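Local coordinates for protein leucine aminopeptidase 1 (Caenorhabditis elegans, PDB 2HC9) that releases N-terminal amino acids, preferably leucine, from peptides as a zinc-dependent aminopeptidase of the M17 family, and probably serves as a digestive enzyme, at residues I220-V234 and A300-N314. The protein carries 1 engineered substitution. Numbering follows the deposited sequence.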
loop_
_atom_site.group_PDB
_atom_site.type_symbol
_atom_site.label_atom_id
_atom_site.label_comp_id
_atom_site.label_asym_id
_atom_site.label_seq_id
_atom_site.Cartn_x
_atom_site.Cartn_y
_atom_site.Cartn_z
ATOM N N ILE A 220 17.768 -23.427 -15.505
ATOM C CA ILE A 220 18.729 -22.401 -15.949
ATOM C C ILE A 220 18.215 -21.738 -17.236
ATOM O O ILE A 220 18.217 -20.515 -17.344
ATOM C CB ILE A 220 20.128 -22.995 -16.178
ATOM C CG1 ILE A 220 20.548 -23.759 -14.907
ATOM C CG2 ILE A 220 21.133 -21.877 -16.514
ATOM C CD1 ILE A 220 22.056 -24.196 -14.920
ATOM N N TYR A 221 17.754 -22.548 -18.187
ATOM C CA TYR A 221 17.306 -22.019 -19.473
ATOM C C TYR A 221 16.079 -21.126 -19.326
ATOM O O TYR A 221 16.051 -20.005 -19.842
ATOM C CB TYR A 221 16.980 -23.140 -20.469
ATOM C CG TYR A 221 16.513 -22.575 -21.790
ATOM C CD1 TYR A 221 15.139 -22.468 -22.089
ATOM C CD2 TYR A 221 17.432 -22.101 -22.731
ATOM C CE1 TYR A 221 14.703 -21.946 -23.323
ATOM C CE2 TYR A 221 17.005 -21.578 -23.947
ATOM C CZ TYR A 221 15.638 -21.494 -24.231
ATOM O OH TYR A 221 15.209 -20.962 -25.433
ATOM N N HIS A 222 15.037 -21.646 -18.676
ATOM C CA HIS A 222 13.791 -20.889 -18.664
ATOM C C HIS A 222 13.871 -19.597 -17.854
ATOM O O HIS A 222 13.286 -18.587 -18.231
ATOM C CB HIS A 222 12.586 -21.793 -18.329
ATOM C CG HIS A 222 12.299 -22.778 -19.428
ATOM N ND1 HIS A 222 11.810 -22.395 -20.662
ATOM C CD2 HIS A 222 12.492 -24.118 -19.497
ATOM C CE1 HIS A 222 11.688 -23.466 -21.435
ATOM N NE2 HIS A 222 12.110 -24.524 -20.756
ATOM N N VAL A 223 14.654 -19.606 -16.779
ATOM C CA VAL A 223 14.896 -18.364 -16.042
ATOM C C VAL A 223 15.600 -17.326 -16.918
ATOM O O VAL A 223 15.208 -16.148 -16.940
ATOM C CB VAL A 223 15.691 -18.622 -14.719
ATOM C CG1 VAL A 223 16.203 -17.323 -14.112
ATOM C CG2 VAL A 223 14.785 -19.382 -13.709
ATOM N N GLY A 224 16.658 -17.753 -17.607
ATOM C CA GLY A 224 17.538 -16.797 -18.310
ATOM C C GLY A 224 17.159 -16.444 -19.746
ATOM O O GLY A 224 17.830 -15.609 -20.376
ATOM N N LYS A 225 16.116 -17.089 -20.279
ATOM C CA LYS A 225 15.776 -16.985 -21.725
ATOM C C LYS A 225 15.327 -15.577 -22.136
ATOM O O LYS A 225 15.414 -15.224 -23.309
ATOM C CB LYS A 225 14.690 -17.995 -22.134
ATOM C CG LYS A 225 13.330 -17.835 -21.400
ATOM C CD LYS A 225 12.347 -18.980 -21.763
ATOM C CE LYS A 225 11.179 -19.020 -20.771
ATOM N NZ LYS A 225 10.151 -20.014 -21.181
ATOM N N ALA A 226 14.838 -14.785 -21.178
ATOM C CA ALA A 226 14.429 -13.411 -21.491
ATOM C C ALA A 226 15.517 -12.393 -21.103
ATOM O O ALA A 226 15.266 -11.194 -21.032
ATOM C CB ALA A 226 13.096 -13.087 -20.808
ATOM N N GLY A 227 16.742 -12.862 -20.889
ATOM C CA GLY A 227 17.870 -11.908 -20.671
ATOM C C GLY A 227 18.361 -11.325 -21.996
ATOM O O GLY A 227 18.122 -11.907 -23.075
ATOM N N PRO A 228 19.055 -10.175 -21.934
ATOM C CA PRO A 228 19.618 -9.569 -23.134
ATOM C C PRO A 228 20.796 -10.363 -23.704
ATOM O O PRO A 228 21.113 -10.221 -24.883
ATOM C CB PRO A 228 20.070 -8.184 -22.646
ATOM C CG PRO A 228 20.389 -8.363 -21.220
ATOM C CD PRO A 228 19.356 -9.387 -20.728
ATOM N N THR A 229 21.436 -11.186 -22.871
ATOM C CA THR A 229 22.494 -12.103 -23.306
ATOM C C THR A 229 22.130 -13.462 -22.704
ATOM O O THR A 229 21.363 -13.518 -21.738
ATOM C CB THR A 229 23.893 -11.641 -22.811
ATOM O OG1 THR A 229 23.853 -11.486 -21.389
ATOM C CG2 THR A 229 24.303 -10.263 -23.462
ATOM N N PRO A 230 22.570 -14.554 -23.334
ATOM C CA PRO A 230 21.960 -15.843 -22.986
ATOM C C PRO A 230 22.385 -16.475 -21.658
ATOM O O PRO A 230 23.444 -16.140 -21.097
ATOM C CB PRO A 230 22.344 -16.751 -24.157
ATOM C CG PRO A 230 23.515 -16.131 -24.764
ATOM C CD PRO A 230 23.503 -14.662 -24.469
ATOM N N PRO A 231 21.542 -17.392 -21.147
ATOM C CA PRO A 231 21.890 -18.098 -19.922
ATOM C C PRO A 231 23.105 -19.023 -20.170
ATOM O O PRO A 231 23.354 -19.410 -21.317
ATOM C CB PRO A 231 20.605 -18.932 -19.620
ATOM C CG PRO A 231 19.944 -19.117 -20.987
ATOM C CD PRO A 231 20.215 -17.789 -21.682
ATOM N N ALA A 232 23.831 -19.380 -19.112
ATOM C CA ALA A 232 24.960 -20.309 -19.224
ATOM C C ALA A 232 25.104 -21.081 -17.950
ATOM O O ALA A 232 24.735 -20.613 -16.867
ATOM C CB ALA A 232 26.275 -19.552 -19.511
ATOM N N PHE A 233 25.665 -22.274 -18.088
ATOM C CA PHE A 233 26.133 -23.052 -16.964
ATOM C C PHE A 233 27.628 -23.327 -17.198
ATOM O O PHE A 233 28.018 -23.832 -18.262
ATOM C CB PHE A 233 25.367 -24.369 -16.948
ATOM C CG PHE A 233 25.722 -25.285 -15.796
ATOM C CD1 PHE A 233 25.475 -24.909 -14.474
ATOM C CD2 PHE A 233 26.242 -26.542 -16.046
ATOM C CE1 PHE A 233 25.727 -25.767 -13.406
ATOM C CE2 PHE A 233 26.510 -27.418 -14.993
ATOM C CZ PHE A 233 26.272 -27.037 -13.667
ATOM N N VAL A 234 28.447 -22.941 -16.230
ATOM C CA VAL A 234 29.902 -23.091 -16.359
ATOM C C VAL A 234 30.392 -24.017 -15.268
ATOM O O VAL A 234 30.084 -23.810 -14.085
ATOM C CB VAL A 234 30.606 -21.724 -16.210
ATOM C CG1 VAL A 234 32.157 -21.886 -16.189
ATOM C CG2 VAL A 234 30.152 -20.777 -17.343
ATOM N N ALA A 300 33.665 -26.059 -9.398
ATOM C CA ALA A 300 32.838 -24.840 -9.281
ATOM C C ALA A 300 31.777 -24.937 -10.370
ATOM O O ALA A 300 32.114 -25.139 -11.544
ATOM C CB ALA A 300 33.692 -23.582 -9.448
ATOM N N CYS A 301 30.496 -24.827 -9.989
ATOM C CA CYS A 301 29.405 -24.932 -10.954
ATOM C C CYS A 301 28.613 -23.632 -10.857
ATOM O O CYS A 301 27.997 -23.364 -9.825
ATOM C CB CYS A 301 28.452 -26.094 -10.610
ATOM S SG CYS A 301 29.277 -27.703 -10.505
ATOM N N LEU A 302 28.653 -22.830 -11.910
ATOM C CA LEU A 302 28.088 -21.479 -11.872
ATOM C C LEU A 302 26.862 -21.407 -12.752
ATOM O O LEU A 302 26.937 -21.697 -13.936
ATOM C CB LEU A 302 29.122 -20.439 -12.318
ATOM C CG LEU A 302 30.452 -20.536 -11.539
ATOM C CD1 LEU A 302 31.377 -19.431 -12.028
ATOM C CD2 LEU A 302 30.317 -20.491 -10.008
ATOM N N CYS A 303 25.722 -21.023 -12.162
ATOM C CA CYS A 303 24.483 -20.942 -12.915
ATOM C C CYS A 303 24.270 -19.471 -13.232
ATOM O O CYS A 303 23.991 -18.688 -12.321
ATOM C CB CYS A 303 23.331 -21.491 -12.045
ATOM S SG CYS A 303 23.667 -23.178 -11.429
ATOM N N ILE A 304 24.434 -19.095 -14.504
ATOM C CA ILE A 304 24.626 -17.671 -14.869
ATOM C C ILE A 304 23.482 -17.235 -15.800
ATOM O O ILE A 304 23.367 -17.717 -16.921
ATOM C CB ILE A 304 25.968 -17.441 -15.573
ATOM C CG1 ILE A 304 27.131 -17.783 -14.620
ATOM C CG2 ILE A 304 26.104 -15.956 -16.015
ATOM C CD1 ILE A 304 28.512 -17.876 -15.346
ATOM N N VAL A 305 22.599 -16.385 -15.283
ATOM C CA VAL A 305 21.385 -15.978 -16.039
ATOM C C VAL A 305 21.095 -14.511 -15.760
ATOM O O VAL A 305 21.557 -13.960 -14.762
ATOM C CB VAL A 305 20.131 -16.774 -15.593
ATOM C CG1 VAL A 305 20.296 -18.282 -15.857
ATOM C CG2 VAL A 305 19.782 -16.476 -14.109
ATOM N N GLU A 306 20.338 -13.871 -16.647
ATOM C CA GLU A 306 19.710 -12.608 -16.276
ATOM C C GLU A 306 18.197 -12.802 -16.289
ATOM O O GLU A 306 17.660 -13.366 -17.240
ATOM C CB GLU A 306 20.143 -11.474 -17.216
ATOM C CG GLU A 306 19.447 -10.121 -16.832
ATOM C CD GLU A 306 20.043 -8.884 -17.502
ATOM O OE1 GLU A 306 21.259 -8.880 -17.802
ATOM O OE2 GLU A 306 19.285 -7.903 -17.716
ATOM N N ASN A 307 17.526 -12.359 -15.213
ATOM C CA ASN A 307 16.079 -12.558 -15.042
ATOM C C ASN A 307 15.367 -11.254 -15.440
ATOM O O ASN A 307 15.365 -10.274 -14.678
ATOM C CB ASN A 307 15.792 -12.936 -13.568
ATOM C CG ASN A 307 14.382 -13.496 -13.372
ATOM O OD1 ASN A 307 13.810 -14.083 -14.285
ATOM N ND2 ASN A 307 13.813 -13.290 -12.183
ATOM N N ASN A 308 14.832 -11.218 -16.661
ATOM C CA ASN A 308 14.309 -9.974 -17.224
ATOM C C ASN A 308 12.922 -10.197 -17.825
ATOM O O ASN A 308 12.316 -11.253 -17.647
ATOM C CB ASN A 308 15.305 -9.344 -18.242
ATOM C CG ASN A 308 15.292 -7.796 -18.206
ATOM O OD1 ASN A 308 14.237 -7.169 -18.350
ATOM N ND2 ASN A 308 16.471 -7.181 -18.046
ATOM N N VAL A 309 12.409 -9.183 -18.515
ATOM C CA VAL A 309 10.988 -9.094 -18.817
ATOM C C VAL A 309 10.787 -9.018 -20.340
ATOM O O VAL A 309 11.264 -8.080 -20.995
ATOM C CB VAL A 309 10.383 -7.823 -18.143
ATOM C CG1 VAL A 309 8.938 -7.630 -18.566
ATOM C CG2 VAL A 309 10.501 -7.948 -16.610
ATOM N N SER A 310 10.093 -10.008 -20.894
ATOM C CA SER A 310 9.661 -9.949 -22.298
ATOM C C SER A 310 8.524 -10.938 -22.503
ATOM O O SER A 310 8.227 -11.726 -21.593
ATOM C CB SER A 310 10.829 -10.281 -23.244
ATOM O OG SER A 310 11.008 -11.689 -23.356
ATOM N N PRO A 311 7.904 -10.925 -23.695
ATOM C CA PRO A 311 6.833 -11.893 -23.957
ATOM C C PRO A 311 7.256 -13.368 -23.909
ATOM O O PRO A 311 6.392 -14.229 -23.799
ATOM C CB PRO A 311 6.374 -11.534 -25.379
ATOM C CG PRO A 311 6.755 -10.057 -25.523
ATOM C CD PRO A 311 8.089 -9.990 -24.832
ATOM N N ILE A 312 8.556 -13.653 -23.990
ATOM C CA ILE A 312 9.009 -15.027 -23.850
ATOM C C ILE A 312 9.452 -15.403 -22.444
ATOM O O ILE A 312 9.809 -16.558 -22.207
ATOM C CB ILE A 312 10.061 -15.424 -24.914
ATOM C CG1 ILE A 312 11.380 -14.652 -24.712
ATOM C CG2 ILE A 312 9.452 -15.304 -26.328
ATOM C CD1 ILE A 312 12.589 -15.349 -25.364
ATOM N N ALA A 313 9.389 -14.458 -21.503
ATOM C CA ALA A 313 9.848 -14.743 -20.119
ATOM C C ALA A 313 8.911 -15.742 -19.413
ATOM O O ALA A 313 7.733 -15.878 -19.793
ATOM C CB ALA A 313 9.962 -13.445 -19.283
ATOM N N ASN A 314 9.428 -16.407 -18.382
ATOM C CA ASN A 314 8.596 -17.108 -17.386
ATOM C C ASN A 314 7.417 -16.232 -16.925
ATOM O O ASN A 314 7.580 -15.010 -16.763
ATOM C CB ASN A 314 9.423 -17.418 -16.123
ATOM C CG ASN A 314 10.404 -18.582 -16.300
ATOM O OD1 ASN A 314 10.247 -19.444 -17.172
ATOM N ND2 ASN A 314 11.433 -18.604 -15.423
HETATM O O HOH W 1 12.270 -16.000 -18.156
HETATM O O HOH W 2 15.170 -13.788 -18.241
HETATM O O HOH W 3 20.173 -14.859 -19.369
HETATM O O HOH W 4 8.455 -20.678 -18.880
HETATM O O HOH W 5 9.341 -18.720 -23.604
HETATM O O HOH W 6 23.154 -10.458 -19.054
#
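A water beside the type I turn from Gly224 to Gly227 is held between Glu306 O (2.7 Å), Val223 O and Asn308 N; it accepts from Asn308 N and has more acceptors near it than protons to give. A second water sits between Gly224 O, Thr229 O and Glu306 N, so solvent mediates where the strands part. The Glu306 side chain, with CG anti to the backbone N (chi1 179°) and extended beyond it, lays its carboxylate across the Pro228 ring at about a right angle, Glu306 CD lying 3.3 Å from Pro228 CD. Asn308 ND2, with the carboxylate oxygen in its amide plane, donates to the anti lone pair of Glu306 OE2 (2.9 Å), which also forms a salt bridge with Lys315 of a second subunit. Replacing Glu306 by an alanine would probably leave that lysine without its carboxylate and the Asn308 N-H without its acceptor.

Earlier in strand 300-307, direct bonds take over: Ala232 N to Ile304 O and Ile304 N to Ala232 O, both 2.8 Å, make an antiparallel hydrogen-bonded pair, and Val234 and Leu302 form a second. Cys303 SG lies at the edge of the Phe233 ring, 5.0 Å from its centroid, whereas on the opposite face of the sheet Ala232 and Val234 lie with Ile304 and Leu302. Val305 fills the angle between helix and strand, CG1 against Ile220 CG2 (3.7 Å) and CG2 against Val223 CG1. At the other end of the strand, past Glu306, Asn307 donates through ND2 to Asp257, a zinc ligand, and thus probably helps position it. This is an antiparallel pairing in the mixed sheet of the M17 catalytic domain, with the C-terminal end of strand 297-307 reaching the two-zinc site.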